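Local coordinates for protein ectoine dioxygenase (Sphingopyxis alaskensis, PDB 4MHR) that hydroxylates L-ectoine to 5-hydroxyectoine, using iron(II), 2-oxoglutarate and molecular oxygen, and so supplies a compatible solute against osmotic stress, at residues P185-L197 with S224-T238. Sequence-based numbering, arbitrary orientation.
Sequences PLMVIPGSHRTYL and SLAELAHRHGIVAPT
Ile189 lays its CG2 methyl over the last turn of the helix that ends at His232, with His232 CB 3.7 Å and Leu228 CB 4.2 Å from that atom. With CG1 anti to the carbonyl carbon (chi1 -62°), the longer branch runs between the helix and its exit loop, its CG1 meeting Ile234 CG1 and its CD1 reaching Ala229 CB. The His232 ring is sandwiched: Gly191 C sits toward the rim of one face, and Arg231 CG lies 4.0 Å above the centre of the other. Cutting His232 back to alanine is likely to open a gap between Gly191 and the Arg231 methylene. Past Gly233, which leaves the helix with positive phi, the chain pairs antiparallel with strand 187-188, at the edge of the small sheet of this cupin-type fold: Val188 N donates a hydrogen bond to Val235 O (2.9 Å), and Val235 N returns one to Val188 O (3.0 Å), both nearly straight. Next to this bridge Pro190 CG touches Val235 CG2 at 3.9 Å, and Tyr54 packs on both residues. Met187 is also hydrogen-bonded through its backbone to Gly254, beside the iron ligand His253. Two straight backbone hydrogen bonds thus fix the register of the exit loop, while apolar contacts of Ile189 hold the helix end.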
ATOM      1  N   PRO A 185       7.408 -10.615  -7.164  1.00 33.76           N
ATOM      2  CA  PRO A 185       7.209  -9.165  -6.898  1.00 34.28           C
ATOM      3  C   PRO A 185       5.739  -8.752  -7.059  1.00 34.18           C
ATOM      4  O   PRO A 185       4.939  -9.442  -7.699  1.00 28.65           O
ATOM      5  CB  PRO A 185       8.033  -8.506  -8.005  1.00 34.94           C
ATOM      6  CG  PRO A 185       7.924  -9.475  -9.175  1.00 33.91           C
ATOM      7  CD  PRO A 185       7.937 -10.868  -8.519  1.00 31.48           C
ATOM      8  N   LEU A 186       5.411  -7.605  -6.503  1.00 33.87           N
ATOM      9  CA  LEU A 186       4.126  -6.968  -6.731  1.00 35.68           C
ATOM     10  C   LEU A 186       3.880  -6.740  -8.235  1.00 28.91           C
ATOM     11  O   LEU A 186       4.716  -6.242  -8.948  1.00 29.41           O
ATOM     12  CB  LEU A 186       4.130  -5.607  -5.980  1.00 40.73           C
ATOM     13  CG  LEU A 186       2.781  -4.873  -6.003  1.00 45.25           C
ATOM     14  CD1 LEU A 186       1.742  -5.656  -5.218  1.00 45.67           C
ATOM     15  CD2 LEU A 186       2.919  -3.466  -5.428  1.00 56.26           C
ATOM     16  N   MET A 187       2.713  -7.147  -8.700  1.00 27.78           N
ATOM     17  CA  MET A 187       2.277  -6.944 -10.052  1.00 26.69           C
ATOM     18  C   MET A 187       1.063  -6.029  -9.952  1.00 27.19           C
ATOM     19  O   MET A 187       0.193  -6.243  -9.100  1.00 25.77           O
ATOM     20  CB  MET A 187       1.773  -8.284 -10.600  1.00 26.29           C
ATOM     21  CG  MET A 187       2.908  -9.230 -10.946  1.00 30.47           C
ATOM     22  SD  MET A 187       2.359 -10.759 -11.720  1.00 36.62           S
ATOM     23  CE  MET A 187       0.894 -10.398 -12.628  1.00 49.06           C
ATOM     24  N   VAL A 188       0.965  -5.108 -10.882  1.00 23.50           N
ATOM     25  CA  VAL A 188      -0.150  -4.182 -10.972  1.00 24.41           C
ATOM     26  C   VAL A 188      -0.682  -4.228 -12.372  1.00 25.50           C
ATOM     27  O   VAL A 188       0.061  -4.601 -13.331  1.00 23.28           O
ATOM     28  CB  VAL A 188       0.248  -2.753 -10.541  1.00 26.69           C
ATOM     29  CG1 VAL A 188       0.864  -2.792  -9.174  1.00 26.37           C
ATOM     30  CG2 VAL A 188       1.212  -2.075 -11.535  1.00 31.79           C
ATOM     31  N   ILE A 189      -1.963  -3.883 -12.508  1.00 24.23           N
ATOM     32  CA  ILE A 189      -2.556  -3.615 -13.826  1.00 22.95           C
ATOM     33  C   ILE A 189      -2.636  -2.080 -14.020  1.00 23.82           C
ATOM     34  O   ILE A 189      -3.535  -1.398 -13.440  1.00 24.25           O
ATOM     35  CB  ILE A 189      -3.938  -4.269 -13.921  1.00 23.82           C
ATOM     36  CG1 ILE A 189      -3.801  -5.806 -13.785  1.00 25.95           C
ATOM     37  CG2 ILE A 189      -4.613  -3.920 -15.241  1.00 24.49           C
ATOM     38  CD1 ILE A 189      -5.147  -6.518 -13.787  1.00 28.39           C
ATOM     39  N   PRO A 190      -1.708  -1.504 -14.833  1.00 27.69           N
ATOM     40  CA  PRO A 190      -1.644  -0.037 -14.872  1.00 28.99           C
ATOM     41  C   PRO A 190      -2.902   0.601 -15.500  1.00 28.13           C
ATOM     42  O   PRO A 190      -3.459   0.073 -16.444  1.00 27.55           O
ATOM     43  CB  PRO A 190      -0.386   0.284 -15.716  1.00 28.72           C
ATOM     44  CG  PRO A 190       0.202  -1.026 -16.113  1.00 31.43           C
ATOM     45  CD  PRO A 190      -0.688  -2.153 -15.679  1.00 26.25           C
ATOM     46  N   GLY A 191      -3.377   1.695 -14.919  1.00 26.11           N
ATOM     47  CA  GLY A 191      -4.628   2.299 -15.357  1.00 26.29           C
ATOM     48  C   GLY A 191      -5.882   1.689 -14.773  1.00 24.79           C
ATOM     49  O   GLY A 191      -6.928   2.253 -14.885  1.00 25.75           O
ATOM     50  N   SER A 192      -5.758   0.607 -14.044  1.00 24.34           N
ATOM     51  CA  SER A 192      -6.895  -0.051 -13.444  1.00 22.48           C
ATOM     52  C   SER A 192      -7.531   0.720 -12.319  1.00 25.14           C
ATOM     53  O   SER A 192      -8.705   0.554 -11.983  1.00 23.08           O
ATOM     54  CB  SER A 192      -6.445  -1.419 -12.926  1.00 22.96           C
ATOM     55  OG  SER A 192      -5.533  -1.410 -11.826  1.00 21.65           O
ATOM     56  N   HIS A 193      -6.771   1.606 -11.751  1.00 22.20           N
ATOM     57  CA  HIS A 193      -7.304   2.517 -10.731  1.00 23.80           C
ATOM     58  C   HIS A 193      -8.437   3.476 -11.135  1.00 22.15           C
ATOM     59  O   HIS A 193      -9.156   4.019 -10.242  1.00 23.89           O
ATOM     60  CB  HIS A 193      -6.141   3.295 -10.097  1.00 21.61           C
ATOM     61  CG  HIS A 193      -5.504   4.252 -11.024  1.00 23.96           C
ATOM     62  ND1 HIS A 193      -4.944   3.861 -12.235  1.00 23.62           N
ATOM     63  CD2 HIS A 193      -5.326   5.609 -10.933  1.00 22.24           C
ATOM     64  CE1 HIS A 193      -4.477   4.924 -12.869  1.00 22.99           C
ATOM     65  NE2 HIS A 193      -4.690   6.003 -12.110  1.00 24.80           N
ATOM     66  N   ARG A 194      -8.637   3.643 -12.432  1.00 23.05           N
ATOM     67  CA  ARG A 194      -9.678   4.480 -12.925  1.00 26.10           C
ATOM     68  C   ARG A 194     -10.974   3.733 -13.121  1.00 25.95           C
ATOM     69  O   ARG A 194     -11.938   4.347 -13.586  1.00 30.35           O
ATOM     70  CB  ARG A 194      -9.297   5.100 -14.279  1.00 29.43           C
ATOM     71  CG  ARG A 194      -8.413   6.320 -14.133  1.00 39.16           C
ATOM     72  CD  ARG A 194      -8.308   7.105 -15.451  1.00 50.49           C
ATOM     73  NE  ARG A 194      -7.233   8.075 -15.274  1.00 57.63           N
ATOM     74  CZ  ARG A 194      -7.427   9.237 -14.689  1.00 52.87           C
ATOM     75  NH1 ARG A 194      -8.621   9.580 -14.233  1.00 60.46           N
ATOM     76  NH2 ARG A 194      -6.447  10.043 -14.539  1.00 46.27           N
ATOM     77  N   THR A 195     -11.003   2.446 -12.776  1.00 27.40           N
ATOM     78  CA  THR A 195     -12.244   1.621 -12.727  1.00 26.94           C
ATOM     79  C   THR A 195     -12.454   1.059 -11.374  1.00 26.12           C
ATOM     80  O   THR A 195     -11.535   0.443 -10.761  1.00 24.42           O
ATOM     81  CB  THR A 195     -12.097   0.387 -13.642  1.00 34.81           C
ATOM     82  OG1 THR A 195     -11.844   0.823 -14.970  1.00 31.07           O
ATOM     83  CG2 THR A 195     -13.368  -0.489 -13.643  1.00 38.78           C
ATOM     84  N   TYR A 196     -13.656   1.264 -10.842  1.00 26.50           N
ATOM     85  CA  TYR A 196     -14.001   0.644  -9.604  1.00 27.78           C
ATOM     86  C   TYR A 196     -14.711  -0.684  -9.960  1.00 28.60           C
ATOM     87  O   TYR A 196     -15.789  -0.675 -10.559  1.00 30.99           O
ATOM     88  CB  TYR A 196     -14.960   1.513  -8.820  1.00 26.82           C
ATOM     89  CG  TYR A 196     -15.323   0.927  -7.496  1.00 25.47           C
ATOM     90  CD1 TYR A 196     -14.349   0.723  -6.525  1.00 26.26           C
ATOM     91  CD2 TYR A 196     -16.648   0.618  -7.182  1.00 28.21           C
ATOM     92  CE1 TYR A 196     -14.675   0.224  -5.289  1.00 26.83           C
ATOM     93  CE2 TYR A 196     -17.006   0.173  -5.921  1.00 24.61           C
ATOM     94  CZ  TYR A 196     -16.068  -0.043  -4.998  1.00 27.14           C
ATOM     95  OH  TYR A 196     -16.446  -0.468  -3.754  1.00 29.00           O
ATOM     96  N   LEU A 197     -14.073  -1.821  -9.652  1.00 32.62           N
ATOM     97  CA  LEU A 197     -14.659  -3.136  -9.968  1.00 32.34           C
ATOM     98  C   LEU A 197     -15.449  -3.612  -8.765  1.00 31.53           C
ATOM     99  O   LEU A 197     -14.851  -3.946  -7.750  1.00 28.87           O
ATOM    100  CB  LEU A 197     -13.560  -4.116 -10.362  1.00 34.64           C
ATOM    101  CG  LEU A 197     -14.031  -5.563 -10.575  1.00 35.57           C
ATOM    102  CD1 LEU A 197     -15.044  -5.662 -11.717  1.00 33.27           C
ATOM    103  CD2 LEU A 197     -12.789  -6.377 -10.890  1.00 36.21           C
ATOM    104  N   SER A 224     -13.773  -9.916 -15.442  1.00 30.39           N
ATOM    105  CA  SER A 224     -13.408  -8.490 -15.402  1.00 31.33           C
ATOM    106  C   SER A 224     -11.878  -8.346 -15.267  1.00 28.38           C
ATOM    107  O   SER A 224     -11.330  -7.492 -15.921  1.00 30.72           O
ATOM    108  CB  SER A 224     -14.099  -7.731 -14.266  1.00 38.71           C
ATOM    109  OG  SER A 224     -15.416  -8.171 -13.981  1.00 37.27           O
ATOM    110  N   LEU A 225     -11.201  -9.193 -14.478  1.00 32.78           N
ATOM    111  CA  LEU A 225      -9.722  -9.178 -14.431  1.00 33.12           C
ATOM    112  C   LEU A 225      -9.082  -9.450 -15.799  1.00 34.40           C
ATOM    113  O   LEU A 225      -8.173  -8.711 -16.176  1.00 32.53           O
ATOM    114  CB  LEU A 225      -9.177 -10.122 -13.392  1.00 34.94           C
ATOM    115  CG  LEU A 225      -9.503  -9.820 -11.940  1.00 32.59           C
ATOM    116  CD1 LEU A 225      -9.257 -11.082 -11.134  1.00 31.87           C
ATOM    117  CD2 LEU A 225      -8.677  -8.651 -11.362  1.00 30.10           C
ATOM    118  N   ALA A 226      -9.608 -10.430 -16.572  1.00 33.22           N
ATOM    119  CA  ALA A 226      -9.123 -10.667 -17.922  1.00 34.50           C
ATOM    120  C   ALA A 226      -9.343  -9.466 -18.780  1.00 31.52           C
ATOM    121  O   ALA A 226      -8.489  -9.112 -19.548  1.00 32.54           O
ATOM    122  CB  ALA A 226      -9.751 -11.952 -18.594  1.00 36.26           C
ATOM    123  N   GLU A 227     -10.492  -8.807 -18.647  1.00 32.46           N
ATOM    124  CA  GLU A 227     -10.729  -7.621 -19.436  1.00 33.81           C
ATOM    125  C   GLU A 227      -9.746  -6.471 -19.058  1.00 31.56           C
ATOM    126  O   GLU A 227      -9.184  -5.839 -19.927  1.00 35.56           O
ATOM    127  CB  GLU A 227     -12.195  -7.207 -19.285  1.00 37.61           C
ATOM    128  CG  GLU A 227     -12.580  -5.941 -20.040  1.00 53.85           C
ATOM    129  CD  GLU A 227     -12.297  -5.993 -21.541  1.00 66.76           C
ATOM    130  OE1 GLU A 227     -12.475  -7.070 -22.165  1.00 81.81           O
ATOM    131  OE2 GLU A 227     -11.909  -4.933 -22.106  1.00 82.40           O
ATOM    132  N   LEU A 228      -9.561  -6.197 -17.769  1.00 26.82           N
ATOM    133  CA  LEU A 228      -8.557  -5.177 -17.359  1.00 27.72           C
ATOM    134  C   LEU A 228      -7.141  -5.474 -17.876  1.00 24.40           C
ATOM    135  O   LEU A 228      -6.475  -4.627 -18.447  1.00 28.65           O
ATOM    136  CB  LEU A 228      -8.571  -5.046 -15.824  1.00 26.32           C
ATOM    137  CG  LEU A 228      -9.840  -4.355 -15.324  1.00 26.92           C
ATOM    138  CD1 LEU A 228      -9.856  -4.462 -13.838  1.00 28.83           C
ATOM    139  CD2 LEU A 228      -9.841  -2.883 -15.710  1.00 28.94           C
ATOM    140  N   ALA A 229      -6.702  -6.701 -17.692  1.00 29.45           N
ATOM    141  CA  ALA A 229      -5.370  -7.095 -18.086  1.00 28.35           C
ATOM    142  C   ALA A 229      -5.129  -7.056 -19.595  1.00 32.62           C
ATOM    143  O   ALA A 229      -4.021  -6.720 -20.041  1.00 32.43           O
ATOM    144  CB  ALA A 229      -5.057  -8.456 -17.508  1.00 32.09           C
ATOM    145  N   HIS A 230      -6.119  -7.421 -20.382  1.00 38.25           N
ATOM    146  CA  HIS A 230      -6.021  -7.330 -21.882  1.00 43.46           C
ATOM    147  C   HIS A 230      -5.969  -5.876 -22.298  1.00 41.23           C
ATOM    148  O   HIS A 230      -5.206  -5.487 -23.160  1.00 43.29           O
ATOM    149  CB  HIS A 230      -7.233  -8.044 -22.568  1.00 49.66           C
ATOM    150  CG  HIS A 230      -7.465  -7.660 -24.016  1.00 69.64           C
ATOM    151  ND1 HIS A 230      -6.781  -8.240 -25.070  1.00 73.01           N
ATOM    152  CD2 HIS A 230      -8.340  -6.780 -24.581  1.00 70.83           C
ATOM    153  CE1 HIS A 230      -7.210  -7.725 -26.212  1.00 71.53           C
ATOM    154  NE2 HIS A 230      -8.152  -6.836 -25.941  1.00 77.15           N
ATOM    155  N   ARG A 231      -6.802  -5.058 -21.702  1.00 34.06           N
ATOM    156  CA  ARG A 231      -6.738  -3.646 -22.018  1.00 42.72           C
ATOM    157  C   ARG A 231      -5.441  -2.980 -21.558  1.00 39.90           C
ATOM    158  O   ARG A 231      -4.886  -2.160 -22.293  1.00 38.32           O
ATOM    159  CB  ARG A 231      -7.900  -2.949 -21.334  1.00 48.50           C
ATOM    160  CG  ARG A 231      -8.235  -1.580 -21.849  1.00 59.51           C
ATOM    161  CD  ARG A 231      -9.401  -1.032 -21.014  1.00 67.72           C
ATOM    162  NE  ARG A 231     -10.585  -1.900 -21.096  1.00 71.74           N
ATOM    163  CZ  ARG A 231     -11.597  -1.920 -20.227  1.00 72.14           C
ATOM    164  NH1 ARG A 231     -11.604  -1.147 -19.148  1.00 74.81           N
ATOM    165  NH2 ARG A 231     -12.609  -2.741 -20.448  1.00 74.86           N
ATOM    166  N   HIS A 232      -4.965  -3.279 -20.344  1.00 32.63           N
ATOM    167  CA  HIS A 232      -3.828  -2.484 -19.788  1.00 32.58           C
ATOM    168  C   HIS A 232      -2.488  -3.197 -19.646  1.00 32.19           C
ATOM    169  O   HIS A 232      -1.460  -2.561 -19.451  1.00 33.31           O
ATOM    170  CB  HIS A 232      -4.211  -1.990 -18.423  1.00 34.62           C
ATOM    171  CG  HIS A 232      -5.437  -1.148 -18.415  1.00 34.32           C
ATOM    172  ND1 HIS A 232      -5.473   0.086 -19.004  1.00 34.54           N
ATOM    173  CD2 HIS A 232      -6.657  -1.347 -17.862  1.00 34.36           C
ATOM    174  CE1 HIS A 232      -6.670   0.617 -18.815  1.00 38.60           C
ATOM    175  NE2 HIS A 232      -7.402  -0.232 -18.122  1.00 36.32           N
ATOM    176  N   GLY A 233      -2.482  -4.518 -19.756  1.00 30.51           N
ATOM    177  CA  GLY A 233      -1.267  -5.254 -19.546  1.00 30.97           C
ATOM    178  C   GLY A 233      -0.994  -5.400 -18.036  1.00 30.35           C
ATOM    179  O   GLY A 233      -1.772  -4.962 -17.146  1.00 26.21           O
ATOM    180  N   ILE A 234       0.127  -6.038 -17.759  1.00 29.76           N
ATOM    181  CA  ILE A 234       0.611  -6.205 -16.407  1.00 30.05           C
ATOM    182  C   ILE A 234       2.046  -5.708 -16.287  1.00 29.08           C
ATOM    183  O   ILE A 234       2.875  -5.947 -17.164  1.00 30.41           O
ATOM    184  CB  ILE A 234       0.491  -7.648 -15.968  1.00 28.40           C
ATOM    185  CG1 ILE A 234      -0.968  -8.017 -15.756  1.00 32.95           C
ATOM    186  CG2 ILE A 234       1.199  -7.802 -14.645  1.00 28.73           C
ATOM    187  CD1 ILE A 234      -1.275  -9.534 -15.726  1.00 38.80           C
ATOM    188  N   VAL A 235       2.373  -5.082 -15.161  1.00 24.94           N
ATOM    189  CA  VAL A 235       3.754  -4.664 -14.884  1.00 27.12           C
ATOM    190  C   VAL A 235       4.155  -5.088 -13.454  1.00 28.88           C
ATOM    191  O   VAL A 235       3.353  -5.083 -12.563  1.00 25.11           O
ATOM    192  CB  VAL A 235       3.833  -3.114 -15.052  1.00 31.54           C
ATOM    193  CG1 VAL A 235       5.141  -2.528 -14.562  1.00 36.88           C
ATOM    194  CG2 VAL A 235       3.728  -2.744 -16.535  1.00 34.33           C
ATOM    195  N   ALA A 236       5.409  -5.407 -13.234  1.00 26.89           N
ATOM    196  CA  ALA A 236       5.878  -5.843 -11.936  1.00 30.52           C
ATOM    197  C   ALA A 236       7.091  -5.045 -11.595  1.00 31.42           C
ATOM    198  O   ALA A 236       8.159  -5.434 -11.987  1.00 32.58           O
ATOM    199  CB  ALA A 236       6.228  -7.312 -11.975  1.00 34.56           C
ATOM    200  N   PRO A 237       6.919  -3.887 -10.935  1.00 30.03           N
ATOM    201  CA  PRO A 237       8.055  -3.084 -10.556  1.00 40.90           C
ATOM    202  C   PRO A 237       9.062  -3.855  -9.680  1.00 40.89           C
ATOM    203  O   PRO A 237       8.684  -4.633  -8.839  1.00 48.86           O
ATOM    204  CB  PRO A 237       7.442  -1.911  -9.776  1.00 39.46           C
ATOM    205  CG  PRO A 237       5.994  -1.988  -9.969  1.00 42.34           C
ATOM    206  CD  PRO A 237       5.634  -3.307 -10.545  1.00 33.98           C
ATOM    207  N   THR A 238      10.334  -3.660  -9.945  1.00 42.38           N
ATOM    208  CA  THR A 238      11.396  -4.370  -9.235  1.00 44.46           C
ATOM    209  C   THR A 238      12.325  -3.309  -8.712  1.00 42.81           C
ATOM    210  O   THR A 238      12.168  -2.126  -9.025  1.00 40.62           O
ATOM    211  CB  THR A 238      12.157  -5.412 -10.105  1.00 43.68           C
ATOM    212  OG1 THR A 238      12.553  -4.825 -11.332  1.00 45.82           O
ATOM    213  CG2 THR A 238      11.251  -6.630 -10.443  1.00 48.12           C
TER